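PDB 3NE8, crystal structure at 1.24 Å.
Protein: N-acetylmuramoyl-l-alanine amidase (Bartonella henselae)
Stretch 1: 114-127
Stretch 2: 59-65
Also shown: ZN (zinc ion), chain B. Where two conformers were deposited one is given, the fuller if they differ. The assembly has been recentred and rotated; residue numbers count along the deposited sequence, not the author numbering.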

# COMPACT_ATOMS: atom_id res chain seq x y z
N SER A 114 -21.33 16.33 -11.83
CA SER A 114 -21.43 17.76 -11.58
C SER A 114 -20.06 18.43 -11.53
O SER A 114 -19.87 19.52 -12.07
CB SER A 114 -22.18 18.01 -10.27
OG SER A 114 -23.54 17.66 -10.39
N GLU A 115 -19.10 17.78 -10.87
CA GLU A 115 -17.77 18.36 -10.71
C GLU A 115 -16.99 18.42 -12.02
O GLU A 115 -16.12 19.29 -12.19
CB GLU A 115 -17.01 17.63 -9.61
CG GLU A 115 -17.57 17.95 -8.24
CD GLU A 115 -17.47 19.42 -7.97
OE1 GLU A 115 -18.48 20.16 -8.11
OE2 GLU A 115 -16.34 19.86 -7.69
N ASN A 116 -17.29 17.53 -12.94
CA ASN A 116 -16.66 17.56 -14.26
C ASN A 116 -17.21 18.69 -15.12
O ASN A 116 -16.50 19.22 -15.98
CB ASN A 116 -16.83 16.23 -14.98
CG ASN A 116 -15.97 15.12 -14.38
OD1 ASN A 116 -14.98 15.38 -13.69
ND2 ASN A 116 -16.35 13.88 -14.65
N LYS A 117 -18.46 19.07 -14.89
CA LYS A 117 -19.12 20.07 -15.72
C LYS A 117 -18.64 21.50 -15.47
O LYS A 117 -18.94 22.40 -16.25
CB LYS A 117 -20.63 19.99 -15.54
CG LYS A 117 -21.24 18.74 -16.15
CD LYS A 117 -22.70 18.58 -15.79
CE LYS A 117 -23.23 17.23 -16.27
NZ LYS A 117 -24.63 16.99 -15.82
N VAL A 118 -17.91 21.72 -14.38
CA VAL A 118 -17.49 23.09 -14.06
C VAL A 118 -16.57 23.72 -15.09
O VAL A 118 -16.49 24.95 -15.18
CB VAL A 118 -16.87 23.21 -12.65
CG1 VAL A 118 -17.87 22.79 -11.59
CG2 VAL A 118 -15.59 22.40 -12.56
N ASP A 119 -15.90 22.91 -15.91
CA ASP A 119 -15.09 23.45 -17.00
C ASP A 119 -15.90 24.41 -17.86
O ASP A 119 -15.37 25.39 -18.39
CB ASP A 119 -14.58 22.35 -17.92
CG ASP A 119 -13.34 21.65 -17.41
OD1 ASP A 119 -12.68 22.14 -16.47
OD2 ASP A 119 -13.02 20.59 -17.99
N LEU A 120 -17.18 24.10 -18.03
CA LEU A 120 -18.03 24.86 -18.95
C LEU A 120 -18.37 26.25 -18.44
O LEU A 120 -18.92 27.05 -19.18
CB LEU A 120 -19.32 24.09 -19.23
CG LEU A 120 -19.16 22.71 -19.85
CD1 LEU A 120 -20.52 22.04 -20.09
CD2 LEU A 120 -18.37 22.77 -21.14
N LEU A 121 -18.02 26.55 -17.19
CA LEU A 121 -18.35 27.85 -16.61
C LEU A 121 -17.58 29.01 -17.24
O LEU A 121 -17.95 30.17 -17.03
CB LEU A 121 -18.16 27.84 -15.10
CG LEU A 121 -19.12 26.91 -14.35
CD1 LEU A 121 -18.70 26.76 -12.89
CD2 LEU A 121 -20.57 27.38 -14.46
N ASP A 122 -16.53 28.72 -18.00
CA ASP A 122 -15.86 29.79 -18.75
C ASP A 122 -16.58 30.08 -20.06
O ASP A 122 -16.21 31.00 -20.81
CB ASP A 122 -14.37 29.48 -18.99
CG ASP A 122 -14.14 28.19 -19.77
OD1 ASP A 122 -15.09 27.67 -20.38
OD2 ASP A 122 -12.98 27.72 -19.76
N GLY A 123 -17.64 29.34 -20.34
CA GLY A 123 -18.42 29.53 -21.55
C GLY A 123 -17.72 29.07 -22.82
O GLY A 123 -18.19 29.36 -23.92
N LEU A 124 -16.62 28.33 -22.67
CA LEU A 124 -15.94 27.76 -23.83
C LEU A 124 -16.34 26.29 -23.98
O LEU A 124 -16.87 25.69 -23.05
CB LEU A 124 -14.43 27.90 -23.69
CG LEU A 124 -13.89 29.30 -23.37
CD1 LEU A 124 -12.36 29.29 -23.41
CD2 LEU A 124 -14.44 30.35 -24.31
N PRO A 125 -16.12 25.71 -25.17
CA PRO A 125 -16.53 24.32 -25.41
C PRO A 125 -15.83 23.30 -24.51
O PRO A 125 -14.76 23.56 -23.96
CB PRO A 125 -16.15 24.10 -26.88
CG PRO A 125 -16.13 25.47 -27.48
CD PRO A 125 -15.59 26.35 -26.39
N LYS A 126 -16.48 22.15 -24.34
CA LYS A 126 -15.93 21.03 -23.59
C LYS A 126 -14.66 20.55 -24.26
O LYS A 126 -14.53 20.60 -25.47
CB LYS A 126 -16.96 19.89 -23.58
CG LYS A 126 -16.52 18.66 -22.80
CD LYS A 126 -17.54 17.54 -22.92
CE LYS A 126 -17.06 16.29 -22.18
NZ LYS A 126 -18.02 15.16 -22.31
N GLU A 127 -13.70 20.06 -23.48
CA GLU A 127 -12.51 19.48 -24.10
C GLU A 127 -12.48 17.96 -23.97
O GLU A 127 -13.49 17.33 -23.67
CB GLU A 127 -11.25 20.09 -23.52
CG GLU A 127 -11.05 19.79 -22.07
CD GLU A 127 -9.93 20.61 -21.49
OE1 GLU A 127 -8.76 20.26 -21.72
OE2 GLU A 127 -10.24 21.62 -20.83
ZN ZN B . -15.93 20.84 -5.76
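Stretch 2 (59-65) IFLRLSE

The most striking feature of this contact is a single arginine, Arg62, whose guanidinium meets acceptors from three parts of stretch 1 near its plane, along its edge. Asp122 grips it in a two-pronged salt bridge, NE of Arg62 to OD2 of Asp122 at 2.9 Å and NH2 of Arg62 to OD1 of Asp122 at 2.8 Å, the fork for which carboxylate and guanidinium are matched. Backbone carbonyls supply more acceptors: NH1 of Arg62 donates to O of Pro125 at 2.9 Å, and NH2 of Arg62 makes a weak bond to O of Leu124 at 3.0 Å. Glu127 adds a second salt bridge, its OE2 3.3 Å from NH1 of Arg62, a weak but nearly straight hydrogen bond.

After the helical residues 114-116, stretch 1 forms a 3-10 segment from Val118 to Asp122, then turns at Gly123, whose positive phi of 72° suits glycine, and runs on extended through Leu124, Pro125 and Lys126. The turn is braced by Asp122, whose OD1 also accepts from N of Leu124 at 2.8 Å. The carbonyls of Leu124 and Pro125, in the loop after the turn, accept from Arg62.

Stretch 2 begins extended, from Ile59 to Arg62, and enters a helix at Leu63. No single direction describes the pairing of nearest CA atoms: CA of Phe60 lies 8.1 Å from CA of Asp122, CA of Arg62 5.3 Å from CA of Asp119, and CA of Ser64 8.5 Å from CA of Glu127. Arg62 occupies the N-cap position, and Asp119 reaches the start of the helix, where amides lack partners within the helix: N of Leu63 donates to OD1 of Asp119 at 2.9 Å. A water donates to the same OD1 and to O of Leu61, linking the extended lead-in to the same aspartate.

Phe60 points toward stretch 1 and brings its ring edge to two carbonyls, CE1 of Phe60 to O of Val118 at 3.7 Å and CZ of Phe60 to O of Asp119 at 3.6 Å, a fit for the slightly positive ring hydrogens. Leu63, buried, sets CD1 3.8 Å from O of Glu115, the same residue that binds zinc through its side chain, OE2 of Glu115 to ZN at 2.2 Å. OG of Ser64, whose side chain points toward stretch 1, donates to OE1 of Glu127 at only 2.5 Å; with OE2 of Glu127 facing NH1 of Arg62, one carboxylate serves both residues.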

# COMPACT_ATOMS: atom_id res chain seq x y z
N ILE A 59 -8.19 32.28 -9.27
CA ILE A 59 -8.28 32.18 -10.72
C ILE A 59 -9.00 30.90 -11.09
O ILE A 59 -9.01 29.92 -10.32
CB ILE A 59 -6.89 32.17 -11.39
CG1 ILE A 59 -6.00 31.07 -10.79
CG2 ILE A 59 -6.22 33.53 -11.27
CD1 ILE A 59 -4.74 30.79 -11.59
N PHE A 60 -9.59 30.90 -12.28
CA PHE A 60 -10.26 29.73 -12.84
C PHE A 60 -9.25 28.88 -13.61
O PHE A 60 -8.46 29.41 -14.38
CB PHE A 60 -11.38 30.21 -13.78
CG PHE A 60 -12.13 29.09 -14.48
CD1 PHE A 60 -13.25 28.52 -13.89
CD2 PHE A 60 -11.71 28.61 -15.71
CE1 PHE A 60 -13.95 27.49 -14.53
CE2 PHE A 60 -12.40 27.58 -16.35
CZ PHE A 60 -13.51 27.03 -15.76
N LEU A 61 -9.30 27.56 -13.40
CA LEU A 61 -8.48 26.62 -14.16
C LEU A 61 -9.33 25.46 -14.62
O LEU A 61 -10.06 24.86 -13.83
CB LEU A 61 -7.35 26.06 -13.30
CG LEU A 61 -6.22 26.99 -12.85
CD1 LEU A 61 -5.29 26.25 -11.89
CD2 LEU A 61 -5.46 27.51 -14.05
N ARG A 62 -9.22 25.12 -15.90
CA ARG A 62 -9.82 23.89 -16.39
C ARG A 62 -9.19 22.68 -15.71
O ARG A 62 -8.02 22.71 -15.30
CB ARG A 62 -9.66 23.80 -17.90
CG ARG A 62 -10.51 24.83 -18.64
CD ARG A 62 -11.19 24.24 -19.83
NE ARG A 62 -12.39 24.96 -20.22
CZ ARG A 62 -13.25 24.47 -21.10
NH1 ARG A 62 -13.01 23.28 -21.63
NH2 ARG A 62 -14.34 25.14 -21.44
N LEU A 63 -9.96 21.61 -15.59
CA LEU A 63 -9.47 20.41 -14.92
C LEU A 63 -8.21 19.86 -15.59
O LEU A 63 -7.26 19.45 -14.90
CB LEU A 63 -10.58 19.36 -14.84
CG LEU A 63 -11.84 19.82 -14.09
CD1 LEU A 63 -12.82 18.66 -13.95
CD2 LEU A 63 -11.51 20.41 -12.73
N SER A 64 -8.17 19.87 -16.91
CA SER A 64 -6.99 19.38 -17.62
C SER A 64 -5.74 20.19 -17.30
O SER A 64 -4.62 19.67 -17.33
CB SER A 64 -7.24 19.36 -19.12
OG SER A 64 -7.45 20.67 -19.61
N GLU A 65 -5.91 21.49 -17.04
CA GLU A 65 -4.77 22.32 -16.70
C GLU A 65 -4.24 21.98 -15.31
O GLU A 65 -3.03 22.04 -15.08
CB GLU A 65 -5.15 23.80 -16.78
CG GLU A 65 -3.96 24.73 -16.80
CD GLU A 65 -3.20 24.70 -18.12
OE1 GLU A 65 -3.75 24.16 -19.11
OE2 GLU A 65 -2.07 25.22 -18.17
O HOH W 1 -12.69 23.81 -14.14